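Local coordinates for protein oxidase/hydroxylase (Streptomyces hygroscopicus subsp. hygroscopicus, PDB 4XCB) that binds a divalent metal, 2-oxoglutarate and hygromycin B in a double-stranded beta helix, and probably acts as a 2-oxoglutarate-dependent dioxygenase, at residues T18-I23 against F156-G161; E90-R95 against Y138-V143; L190-V195 against G210-L215. All blocks are in the same frame, centred on the assembly; numbering follows the deposited sequence. Where two conformers were deposited one is given.

Contact 1 (T18-I23 against F156-G161)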
loop_
_atom_site.group_PDB
_atom_site.type_symbol
_atom_site.label_atom_id
_atom_site.label_comp_id
_atom_site.label_asym_id
_atom_site.label_seq_id
_atom_site.Cartn_x
_atom_site.Cartn_y
_atom_site.Cartn_z
ATOM N N THR A 18 -5.411 -14.487 6.743
ATOM C CA THR A 18 -5.833 -15.638 5.947
ATOM C C THR A 18 -6.967 -15.348 4.965
ATOM O O THR A 18 -7.219 -16.127 4.043
ATOM C CB THR A 18 -6.287 -16.798 6.858
ATOM O OG1 THR A 18 -7.556 -16.475 7.451
ATOM C CG2 THR A 18 -5.256 -17.065 7.948
ATOM N N GLY A 19 -7.664 -14.232 5.175
ATOM C CA GLY A 19 -8.735 -13.837 4.273
ATOM C C GLY A 19 -10.086 -14.414 4.645
ATOM O O GLY A 19 -11.052 -14.202 3.940
ATOM N N PHE A 20 -10.143 -15.171 5.731
ATOM C CA PHE A 20 -11.425 -15.690 6.174
ATOM C C PHE A 20 -11.366 -15.990 7.652
ATOM O O PHE A 20 -10.309 -15.893 8.276
ATOM C CB PHE A 20 -11.834 -16.935 5.373
ATOM C CG PHE A 20 -11.011 -18.150 5.661
ATOM C CD1 PHE A 20 -9.738 -18.292 5.127
ATOM C CD2 PHE A 20 -11.525 -19.167 6.435
ATOM C CE1 PHE A 20 -8.991 -19.436 5.380
ATOM C CE2 PHE A 20 -10.780 -20.307 6.693
ATOM C CZ PHE A 20 -9.513 -20.436 6.167
ATOM N N LEU A 21 -12.519 -16.299 8.220
ATOM C CA LEU A 21 -12.603 -16.622 9.628
ATOM C C LEU A 21 -13.765 -17.569 9.839
ATOM O O LEU A 21 -14.895 -17.296 9.417
ATOM C CB LEU A 21 -12.745 -15.365 10.484
ATOM C CG LEU A 21 -12.854 -15.696 11.966
ATOM C CD1 LEU A 21 -11.476 -16.142 12.524
ATOM C CD2 LEU A 21 -13.435 -14.520 12.742
ATOM N N VAL A 22 -13.482 -18.715 10.452
ATOM C CA VAL A 22 -14.536 -19.648 10.801
ATOM C C VAL A 22 -14.980 -19.346 12.217
ATOM O O VAL A 22 -14.168 -19.366 13.155
ATOM C CB VAL A 22 -14.089 -21.111 10.688
ATOM C CG1 VAL A 22 -15.098 -22.012 11.374
ATOM C CG2 VAL A 22 -13.922 -21.504 9.226
ATOM N N ILE A 23 -16.263 -19.020 12.358
ATOM C CA ILE A 23 -16.834 -18.724 13.660
ATOM C C ILE A 23 -17.728 -19.895 14.013
ATOM O O ILE A 23 -18.769 -20.091 13.396
ATOM C CB ILE A 23 -17.617 -17.401 13.664
ATOM C CG1 ILE A 23 -16.789 -16.285 13.018
ATOM C CG2 ILE A 23 -17.998 -17.023 15.085
ATOM C CD1 ILE A 23 -17.461 -14.915 13.065
ATOM N N PHE A 156 -14.790 -26.656 1.579
ATOM C CA PHE A 156 -14.255 -25.365 1.193
ATOM C C PHE A 156 -12.738 -25.482 1.088
ATOM O O PHE A 156 -12.103 -26.147 1.913
ATOM C CB PHE A 156 -14.673 -24.325 2.231
ATOM C CG PHE A 156 -14.209 -22.930 1.942
ATOM C CD1 PHE A 156 -12.955 -22.508 2.347
ATOM C CD2 PHE A 156 -15.052 -22.031 1.320
ATOM C CE1 PHE A 156 -12.536 -21.222 2.105
ATOM C CE2 PHE A 156 -14.645 -20.734 1.077
ATOM C CZ PHE A 156 -13.388 -20.333 1.467
ATOM N N CYS A 157 -12.167 -24.878 0.056
ATOM C CA CYS A 157 -10.717 -24.802 -0.047
ATOM C C CYS A 157 -10.297 -23.440 -0.571
ATOM O O CYS A 157 -11.076 -22.738 -1.218
ATOM C CB CYS A 157 -10.154 -25.922 -0.938
ATOM S SG CYS A 157 -10.801 -26.062 -2.594
ATOM N N TYR A 158 -9.054 -23.083 -0.295
ATOM C CA TYR A 158 -8.556 -21.761 -0.631
ATOM C C TYR A 158 -7.057 -21.802 -0.896
ATOM O O TYR A 158 -6.331 -22.669 -0.378
ATOM C CB TYR A 158 -8.851 -20.769 0.502
ATOM C CG TYR A 158 -8.108 -21.122 1.760
ATOM C CD1 TYR A 158 -8.565 -22.145 2.592
ATOM C CD2 TYR A 158 -6.911 -20.495 2.091
ATOM C CE1 TYR A 158 -7.874 -22.505 3.724
ATOM C CE2 TYR A 158 -6.214 -20.848 3.233
ATOM C CZ TYR A 158 -6.703 -21.859 4.043
ATOM O OH TYR A 158 -6.028 -22.230 5.178
ATOM N N VAL A 159 -6.588 -20.857 -1.695
ATOM C CA VAL A 159 -5.154 -20.724 -1.918
ATOM C C VAL A 159 -4.577 -19.778 -0.875
ATOM O O VAL A 159 -4.983 -18.621 -0.790
ATOM C CB VAL A 159 -4.872 -20.242 -3.344
ATOM C CG1 VAL A 159 -3.366 -19.964 -3.559
ATOM C CG2 VAL A 159 -5.445 -21.245 -4.350
ATOM N N GLN A 160 -3.625 -20.262 -0.076
ATOM C CA GLN A 160 -3.065 -19.494 1.027
ATOM C C GLN A 160 -2.574 -18.115 0.587
ATOM O O GLN A 160 -1.817 -18.008 -0.380
ATOM C CB GLN A 160 -1.916 -20.275 1.655
ATOM C CG GLN A 160 -1.385 -19.675 2.915
ATOM C CD GLN A 160 -0.108 -20.343 3.395
ATOM O OE1 GLN A 160 0.720 -19.720 4.055
ATOM N NE2 GLN A 160 0.056 -21.621 3.067
ATOM N N GLY A 161 -3.005 -17.071 1.290
ATOM C CA GLY A 161 -2.549 -15.720 1.017
ATOM C C GLY A 161 -2.990 -15.123 -0.313
ATOM O O GLY A 161 -2.515 -14.041 -0.703
HETATM O O HOH W 1 -5.049 -17.655 3.200
#
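F20 and Y158 stand on strands of different sheets, with F20 CA 9.6 Å from Y158 CA, too far for backbone pairing, so the two chains meet through side chains and one water. Strand 20-23 is an outermost strand of the larger sheet of the double-stranded beta helix and pairs with strand 200-204; strand 156-159 belongs to the smaller sheet opposite. G19, with positive phi, takes the chain from the end of helix 9-18 into F20. The main contact is edge-to-face: the edge of the F20 ring at CE1 and CZ comes down on the face of Y158. CE1 sits over the centre of that ring, and the closest pair is F20 CE1 to Y158 CZ at 3.6 Å. The planes are 58° apart and the centroids 4.7 Å. Both rings leave their backbones with CG between the backbone N and the carbonyl carbon (chi1 70° for F20, 65° for Y158), a crowded position that aims each ring at the other sheet. F156 adds a third, obliquely turned ring to the cluster, its centroid 6.0 Å from that of F20; it also lines the 2-oxoglutarate pocket. Beside the rings, one water spans the gap between the end of helix 9-18 and the loop after strand 156-159: it lies 2.8 Å from T18 O, to which it may donate, and accepts from G161 N at 2.9 Å. V193, L201, L203 and L207 pack around F20, while Q160 of a second subunit packs on Y158. The direct cross-sheet contact is therefore carbon against carbon, carried by dispersion and probably by the attraction of ring C-H groups for an aromatic face, and the water serves two backbone polar groups that do not meet directly.

Contact 2 (E90-R95 against Y138-V143). With HY0 (hygromycin b variant), chain G; AKG (2-oxoglutaric acid), chain F.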
loop_
_atom_site.group_PDB
_atom_site.type_symbol
_atom_site.label_atom_id
_atom_site.label_comp_id
_atom_site.label_asym_id
_atom_site.label_seq_id
_atom_site.Cartn_x
_atom_site.Cartn_y
_atom_site.Cartn_z
ATOM N N GLU A 90 -26.375 -9.402 -1.669
ATOM C CA GLU A 90 -26.982 -10.639 -2.165
ATOM C C GLU A 90 -27.255 -11.614 -1.034
ATOM O O GLU A 90 -26.663 -11.518 0.034
ATOM C CB GLU A 90 -26.094 -11.313 -3.210
ATOM C CG GLU A 90 -24.689 -11.565 -2.718
ATOM C CD GLU A 90 -23.840 -12.311 -3.735
ATOM O OE1 GLU A 90 -22.603 -12.284 -3.589
ATOM O OE2 GLU A 90 -24.401 -12.927 -4.666
ATOM N N GLY A 91 -28.168 -12.547 -1.272
ATOM C CA GLY A 91 -28.391 -13.619 -0.325
ATOM C C GLY A 91 -28.924 -14.805 -1.087
ATOM O O GLY A 91 -30.001 -14.727 -1.697
ATOM N N TYR A 92 -28.173 -15.901 -1.079
ATOM C CA TYR A 92 -28.571 -17.075 -1.843
ATOM C C TYR A 92 -28.289 -18.369 -1.093
ATOM O O TYR A 92 -27.616 -18.374 -0.063
ATOM C CB TYR A 92 -27.869 -17.095 -3.207
ATOM C CG TYR A 92 -26.361 -17.167 -3.138
ATOM C CD1 TYR A 92 -25.596 -16.010 -3.077
ATOM C CD2 TYR A 92 -25.711 -18.390 -3.165
ATOM C CE1 TYR A 92 -24.222 -16.066 -3.021
ATOM C CE2 TYR A 92 -24.339 -18.458 -3.106
ATOM C CZ TYR A 92 -23.603 -17.291 -3.036
ATOM O OH TYR A 92 -22.233 -17.369 -2.986
ATOM N N GLY A 93 -28.826 -19.463 -1.616
ATOM C CA GLY A 93 -28.603 -20.762 -1.019
ATOM C C GLY A 93 -28.044 -21.713 -2.049
ATOM O O GLY A 93 -28.280 -21.541 -3.233
ATOM N N LEU A 94 -27.276 -22.697 -1.594
ATOM C CA LEU A 94 -26.711 -23.716 -2.476
ATOM C C LEU A 94 -26.934 -25.096 -1.882
ATOM O O LEU A 94 -26.524 -25.374 -0.748
ATOM C CB LEU A 94 -25.221 -23.480 -2.708
ATOM C CG LEU A 94 -24.828 -22.230 -3.501
ATOM C CD1 LEU A 94 -23.316 -22.056 -3.432
ATOM C CD2 LEU A 94 -25.306 -22.336 -4.951
ATOM N N ARG A 95 -27.580 -25.955 -2.665
ATOM C CA ARG A 95 -27.795 -27.339 -2.283
ATOM C C ARG A 95 -27.068 -28.243 -3.269
ATOM O O ARG A 95 -27.334 -28.178 -4.462
ATOM C CB ARG A 95 -29.283 -27.675 -2.267
ATOM C CG ARG A 95 -29.566 -29.100 -1.843
ATOM C CD ARG A 95 -31.047 -29.408 -1.893
ATOM N NE ARG A 95 -31.792 -28.527 -0.994
ATOM C CZ ARG A 95 -31.953 -28.773 0.303
ATOM N NH1 ARG A 95 -31.432 -29.872 0.836
ATOM N NH2 ARG A 95 -32.624 -27.926 1.066
ATOM N N TYR A 138 -16.026 -6.236 -0.107
ATOM C CA TYR A 138 -16.991 -7.264 -0.457
ATOM C C TYR A 138 -16.702 -8.473 0.394
ATOM O O TYR A 138 -15.680 -9.127 0.196
ATOM C CB TYR A 138 -16.915 -7.622 -1.948
ATOM C CG TYR A 138 -18.186 -8.209 -2.522
ATOM C CD1 TYR A 138 -18.800 -7.625 -3.618
ATOM C CD2 TYR A 138 -18.779 -9.325 -1.961
ATOM C CE1 TYR A 138 -19.964 -8.144 -4.148
ATOM C CE2 TYR A 138 -19.939 -9.860 -2.485
ATOM C CZ TYR A 138 -20.528 -9.267 -3.577
ATOM O OH TYR A 138 -21.698 -9.778 -4.117
ATOM N N VAL A 139 -17.570 -8.740 1.364
ATOM C CA VAL A 139 -17.415 -9.910 2.214
ATOM C C VAL A 139 -18.703 -10.731 2.234
ATOM O O VAL A 139 -19.821 -10.215 1.991
ATOM C CB VAL A 139 -17.007 -9.524 3.649
ATOM C CG1 VAL A 139 -15.692 -8.710 3.631
ATOM C CG2 VAL A 139 -18.099 -8.737 4.305
ATOM N N LYS A 140 -18.543 -12.021 2.495
ATOM C CA LYS A 140 -19.653 -12.939 2.587
ATOM C C LYS A 140 -19.694 -13.600 3.934
ATOM O O LYS A 140 -18.655 -13.937 4.502
ATOM C CB LYS A 140 -19.567 -14.014 1.512
ATOM C CG LYS A 140 -20.015 -13.582 0.163
ATOM C CD LYS A 140 -20.136 -14.792 -0.736
ATOM C CE LYS A 140 -20.404 -14.363 -2.155
ATOM N NZ LYS A 140 -20.144 -15.490 -3.103
ATOM N N ALA A 141 -20.900 -13.803 4.438
ATOM C CA ALA A 141 -21.103 -14.708 5.553
ATOM C C ALA A 141 -21.726 -15.975 5.006
ATOM O O ALA A 141 -22.852 -15.965 4.512
ATOM C CB ALA A 141 -21.989 -14.080 6.622
ATOM N N LEU A 142 -20.978 -17.066 5.067
ATOM C CA LEU A 142 -21.495 -18.368 4.693
ATOM C C LEU A 142 -21.999 -19.075 5.941
ATOM O O LEU A 142 -21.227 -19.367 6.856
ATOM C CB LEU A 142 -20.416 -19.220 4.009
ATOM C CG LEU A 142 -19.625 -18.621 2.849
ATOM C CD1 LEU A 142 -18.548 -19.579 2.397
ATOM C CD2 LEU A 142 -20.520 -18.325 1.690
ATOM N N VAL A 143 -23.298 -19.338 5.970
ATOM C CA VAL A 143 -23.915 -20.084 7.049
ATOM C C VAL A 143 -24.107 -21.534 6.606
ATOM O O VAL A 143 -24.983 -21.855 5.788
ATOM C CB VAL A 143 -25.277 -19.473 7.453
ATOM C CG1 VAL A 143 -25.850 -20.256 8.640
ATOM C CG2 VAL A 143 -25.134 -17.978 7.762
HETATM C C1 HY0 G . -18.107 -15.628 -13.488
HETATM C C2 HY0 G . -17.745 -15.878 -14.934
HETATM C C3 HY0 G . -19.003 -16.195 -15.730
HETATM C C4 HY0 G . -19.704 -17.422 -15.147
HETATM C C5 HY0 G . -19.984 -17.250 -13.652
HETATM C C6 HY0 G . -18.767 -16.844 -12.881
HETATM N N7 HY0 G . -17.136 -14.712 -15.449
HETATM O O8 HY0 G . -16.912 -15.376 -12.785
HETATM N N9 HY0 G . -20.933 -17.615 -15.839
HETATM C C10 HY0 G . -20.655 -18.285 -17.106
HETATM O O11 HY0 G . -20.432 -18.489 -13.146
HETATM C C12 HY0 G . -18.650 -16.495 -9.171
HETATM C C13 HY0 G . -18.385 -17.106 -10.521
HETATM O O14 HY0 G . -18.597 -18.496 -10.565
HETATM C C15 HY0 G . -17.766 -19.150 -9.648
HETATM C C16 HY0 G . -18.333 -18.894 -8.287
HETATM C C17 HY0 G . -18.251 -17.333 -8.034
HETATM O O18 HY0 G . -19.195 -16.509 -11.529
HETATM C C19 HY0 G . -17.771 -20.644 -9.958
HETATM O O20 HY0 G . -17.047 -20.852 -11.174
HETATM O O21 HY0 G . -19.646 -19.309 -8.218
HETATM O O22 HY0 G . -19.053 -17.031 -6.970
HETATM C C23 HY0 G . -19.950 -15.999 -7.422
HETATM C C24 HY0 G . -21.270 -16.172 -6.746
HETATM C C25 HY0 G . -22.125 -14.929 -6.936
HETATM C C26 HY0 G . -21.378 -13.680 -6.512
HETATM C C27 HY0 G . -20.115 -13.601 -7.299
HETATM O O28 HY0 G . -19.368 -14.771 -7.053
HETATM O O29 HY0 G . -20.057 -16.111 -8.905
HETATM O O30 HY0 G . -22.001 -17.270 -7.303
HETATM O O31 HY0 G . -23.325 -15.097 -6.216
HETATM O O32 HY0 G . -21.081 -13.690 -5.114
HETATM C C33 HY0 G . -19.273 -12.388 -6.862
HETATM C C34 HY0 G . -18.306 -12.023 -7.958
HETATM O O35 HY0 G . -18.957 -11.373 -9.031
HETATM N N36 HY0 G . -18.517 -12.752 -5.722
HETATM C C1 AKG F . -19.536 -19.198 -3.327
HETATM O O1 AKG F . -19.018 -18.242 -3.985
HETATM O O2 AKG F . -20.788 -19.396 -3.349
HETATM C C2 AKG F . -18.654 -20.101 -2.507
HETATM O O5 AKG F . -17.476 -19.804 -2.420
HETATM C C3 AKG F . -19.232 -21.350 -1.864
HETATM C C4 AKG F . -18.420 -21.865 -0.699
HETATM C C5 AKG F . -18.905 -23.252 -0.305
HETATM O O3 AKG F . -18.450 -23.805 0.735
HETATM O O4 AKG F . -19.761 -23.837 -1.022
#
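The contact lines the active-site pocket of the double-stranded beta helix, where Y92 and K140 link the cosubstrate to the antibiotic by hydrogen bonds, and E90, backed by Y138, holds the sugar. Y92 OH donates to 2-oxoglutarate O2 over 2.5 Å. The same hydroxyl accepts from K140 NZ at 2.8 Å, and both partners lie at the edge of the Y92 ring, near its plane. K140 arrives as an extended chain crossing the tyrosine at about a right angle, and its NZ also donates to hygromycin O32 at 2.9 Å. That sugar hydroxyl in turn donates to E90 OE1 at 2.6 Å. E90 OE2 takes the neighbouring hydroxyl, O31, at 2.9 Å, so one carboxylate grips two adjacent hydroxyls of one sugar ring. E90 CG lies between its backbone N and carbonyl carbon (chi1 55°), and the chain runs extended to the sugar. Y138 OH donates to E90 OE1 at 2.7 Å; it comes from above the carboxylate, 62° out of its plane, with tyrosine ring and carboxylate turned 84° apart. Y138 is thus a second-shell residue that probably steadies this carboxylate. A phenylalanine in place of Y92 would probably leave 2-oxoglutarate O2 without this donor and K140 NZ without this acceptor, setting the lysine end freer to turn. R54 makes a cation-pi contact with Y92, and Y144 and R220 also hydrogen-bond 2-oxoglutarate. The strands are second neighbours: E90 CA and K140 CA are 9.0 Å apart because strand 220-229 runs between 86-96 and 139-144, while helix 72-82 packs against V139 and A141.

Contact 3 (L190-V195 against G210-L215). With AKG (2-oxoglutaric acid), chain F.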
loop_
_atom_site.group_PDB
_atom_site.type_symbol
_atom_site.label_atom_id
_atom_site.label_comp_id
_atom_site.label_asym_id
_atom_site.label_seq_id
_atom_site.Cartn_x
_atom_site.Cartn_y
_atom_site.Cartn_z
ATOM N N LEU A 190 -2.814 -24.937 -1.623
ATOM C CA LEU A 190 -4.260 -25.127 -1.521
ATOM C C LEU A 190 -4.601 -25.897 -0.243
ATOM O O LEU A 190 -4.119 -27.016 -0.027
ATOM C CB LEU A 190 -4.793 -25.855 -2.741
ATOM C CG LEU A 190 -6.310 -25.993 -2.834
ATOM C CD1 LEU A 190 -6.962 -24.638 -2.992
ATOM C CD2 LEU A 190 -6.655 -26.901 -3.994
ATOM N N SER A 191 -5.433 -25.295 0.600
ATOM C CA SER A 191 -5.782 -25.857 1.896
ATOM C C SER A 191 -7.284 -26.033 2.018
ATOM O O SER A 191 -8.049 -25.348 1.345
ATOM C CB SER A 191 -5.269 -24.970 3.028
ATOM O OG SER A 191 -3.852 -24.918 3.022
ATOM N N ASP A 192 -7.684 -26.948 2.893
ATOM C CA ASP A 192 -9.089 -27.260 3.118
ATOM C C ASP A 192 -9.568 -26.734 4.458
ATOM O O ASP A 192 -8.786 -26.616 5.415
ATOM C CB ASP A 192 -9.316 -28.768 3.061
ATOM C CG ASP A 192 -9.023 -29.347 1.704
ATOM O OD1 ASP A 192 -9.884 -29.203 0.819
ATOM O OD2 ASP A 192 -7.943 -29.957 1.525
ATOM N N VAL A 193 -10.865 -26.447 4.521
ATOM C CA VAL A 193 -11.501 -25.951 5.736
ATOM C C VAL A 193 -12.710 -26.804 6.055
ATOM O O VAL A 193 -13.581 -26.988 5.205
ATOM C CB VAL A 193 -11.962 -24.486 5.593
ATOM C CG1 VAL A 193 -12.687 -24.034 6.857
ATOM C CG2 VAL A 193 -10.787 -23.579 5.294
ATOM N N PHE A 194 -12.772 -27.324 7.278
ATOM C CA PHE A 194 -13.881 -28.181 7.666
ATOM C C PHE A 194 -14.811 -27.435 8.599
ATOM O O PHE A 194 -14.372 -26.614 9.398
ATOM C CB PHE A 194 -13.343 -29.462 8.300
ATOM C CG PHE A 194 -12.347 -30.159 7.434
ATOM C CD1 PHE A 194 -12.677 -30.498 6.132
ATOM C CD2 PHE A 194 -11.071 -30.419 7.889
ATOM C CE1 PHE A 194 -11.767 -31.119 5.305
ATOM C CE2 PHE A 194 -10.144 -31.046 7.066
ATOM C CZ PHE A 194 -10.492 -31.394 5.772
ATOM N N VAL A 195 -16.111 -27.674 8.461
ATOM C CA VAL A 195 -17.088 -26.928 9.245
ATOM C C VAL A 195 -18.193 -27.824 9.770
ATOM O O VAL A 195 -18.412 -28.921 9.255
ATOM C CB VAL A 195 -17.741 -25.778 8.413
ATOM C CG1 VAL A 195 -16.731 -24.674 8.126
ATOM C CG2 VAL A 195 -18.336 -26.315 7.125
ATOM N N GLY A 210 -12.762 -22.065 -3.401
ATOM C CA GLY A 210 -13.740 -22.889 -4.086
ATOM C C GLY A 210 -14.044 -24.047 -3.172
ATOM O O GLY A 210 -13.903 -23.930 -1.960
ATOM N N THR A 211 -14.465 -25.172 -3.734
ATOM C CA THR A 211 -14.581 -26.377 -2.914
ATOM C C THR A 211 -14.088 -27.595 -3.655
ATOM O O THR A 211 -14.044 -27.618 -4.880
ATOM C CB THR A 211 -16.025 -26.665 -2.467
ATOM O OG1 THR A 211 -16.709 -27.392 -3.497
ATOM C CG2 THR A 211 -16.773 -25.373 -2.158
ATOM N N ARG A 212 -13.746 -28.615 -2.886
ATOM C CA ARG A 212 -13.406 -29.908 -3.453
ATOM C C ARG A 212 -14.626 -30.544 -4.085
ATOM O O ARG A 212 -15.767 -30.133 -3.859
ATOM C CB ARG A 212 -12.849 -30.838 -2.387
ATOM C CG ARG A 212 -11.694 -30.265 -1.622
ATOM C CD ARG A 212 -10.456 -30.145 -2.480
ATOM N NE ARG A 212 -9.271 -30.001 -1.650
ATOM C CZ ARG A 212 -8.034 -29.932 -2.127
ATOM N NH1 ARG A 212 -7.832 -29.987 -3.437
ATOM N NH2 ARG A 212 -7.006 -29.805 -1.302
ATOM N N ARG A 213 -14.376 -31.567 -4.880
ATOM C CA ARG A 213 -15.448 -32.340 -5.478
ATOM C C ARG A 213 -16.120 -33.186 -4.400
ATOM O O ARG A 213 -15.442 -33.848 -3.609
ATOM C CB ARG A 213 -14.883 -33.215 -6.593
ATOM C CG ARG A 213 -15.912 -33.855 -7.483
ATOM C CD ARG A 213 -15.219 -34.526 -8.655
ATOM N NE ARG A 213 -14.481 -33.549 -9.453
ATOM C CZ ARG A 213 -15.021 -32.839 -10.439
ATOM N NH1 ARG A 213 -16.301 -32.999 -10.748
ATOM N NH2 ARG A 213 -14.283 -31.966 -11.116
ATOM N N LYS A 214 -17.447 -33.150 -4.356
ATOM C CA LYS A 214 -18.190 -33.912 -3.356
ATOM C C LYS A 214 -18.446 -35.333 -3.841
ATOM O O LYS A 214 -18.942 -35.527 -4.949
ATOM C CB LYS A 214 -19.516 -33.223 -3.036
ATOM C CG LYS A 214 -20.452 -34.013 -2.124
ATOM C CD LYS A 214 -21.630 -33.146 -1.704
ATOM C CE LYS A 214 -22.750 -33.958 -1.075
ATOM N NZ LYS A 214 -22.329 -34.681 0.164
ATOM N N LEU A 215 -18.118 -36.311 -2.997
ATOM C CA LEU A 215 -18.274 -37.725 -3.337
ATOM C C LEU A 215 -19.324 -38.406 -2.475
ATOM O O LEU A 215 -19.847 -39.470 -2.829
ATOM C CB LEU A 215 -16.940 -38.454 -3.185
ATOM C CG LEU A 215 -15.790 -37.868 -4.006
ATOM C CD1 LEU A 215 -14.532 -38.710 -3.873
ATOM C CD2 LEU A 215 -16.210 -37.720 -5.456
HETATM C C1 AKG F . -19.536 -19.198 -3.327
HETATM O O1 AKG F . -19.018 -18.242 -3.985
HETATM O O2 AKG F . -20.788 -19.396 -3.349
HETATM C C2 AKG F . -18.654 -20.101 -2.507
HETATM O O5 AKG F . -17.476 -19.804 -2.420
HETATM C C3 AKG F . -19.232 -21.350 -1.864
HETATM C C4 AKG F . -18.420 -21.865 -0.699
HETATM C C5 AKG F . -18.905 -23.252 -0.305
HETATM O O3 AKG F . -18.450 -23.805 0.735
HETATM O O4 AKG F . -19.761 -23.837 -1.022
HETATM O O HOH W 2 -4.401 -29.185 -2.428
#
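The guanidinium of R212 has L190 over one face and D192 at its edge, near the plane, where a water also lies. These residues tie strand 190-193 to segment 210-215 in the smaller sheet of the double-stranded beta helix, reaching across strand 156-159, which runs between them. The salt bridge is side-on and bidentate: NE of R212 gives its hydrogen to D192 OD1 at 2.7 Å, and NH2 of R212 to D192 OD2 at 3.0 Å. OD1 is met on its syn lone pair. The pairing is not flat, since the carboxylate and guanidinium planes are 33° apart; OD2 stays in the guanidinium plane, whereas OD1 is tilted 15° from it. A bend in the arginine chain (chi2 -69°) swings the guanidinium toward D192 and L190. L190 approaches from the opposite direction and places CD2 3.3 Å from R212 NH1, with CG over the guanidinium face. The water accepts from R212 NH2 at 2.9 Å and donates to L190 O, so NH2 has two partners. NH1 reaches V183 O, and S155 OG adds a weak bond to D192 OD1; with the water, these probably restrict rotation of the guanidinium. T211, one residue before, points away from strand 190-193 and toward the cosubstrate. Its OG1 donates to R212 O at 2.9 Å and is also bonded to R96, which leaves the methyl to face the ligand: T211 CG2 lies 3.5 Å from C5 of 2-oxoglutarate.

How the contacts relate
The three contacts cover both sheets of one double-stranded beta helix. Contact 1 bridges the sheets, contact 2 joins second-neighbour strands across strand 220-229 in the larger one, and contact 3 does the same across strand 156-159 in the smaller. That last strand makes contacts 1 and 3 direct neighbours, with centres about 11 Å apart and probable backbone hydrogen bonds from C157 to G210 and V193 to F156. Contacts 1 and 2 have centres about 15 Å apart and touch where F156 meets L142. Along the chain, 90-95 and 138-143 fall between 18-23 and 156-161, and contact 3 follows. F156, contact 2 and T211 all border 2-oxoglutarate, which lies between the sheets.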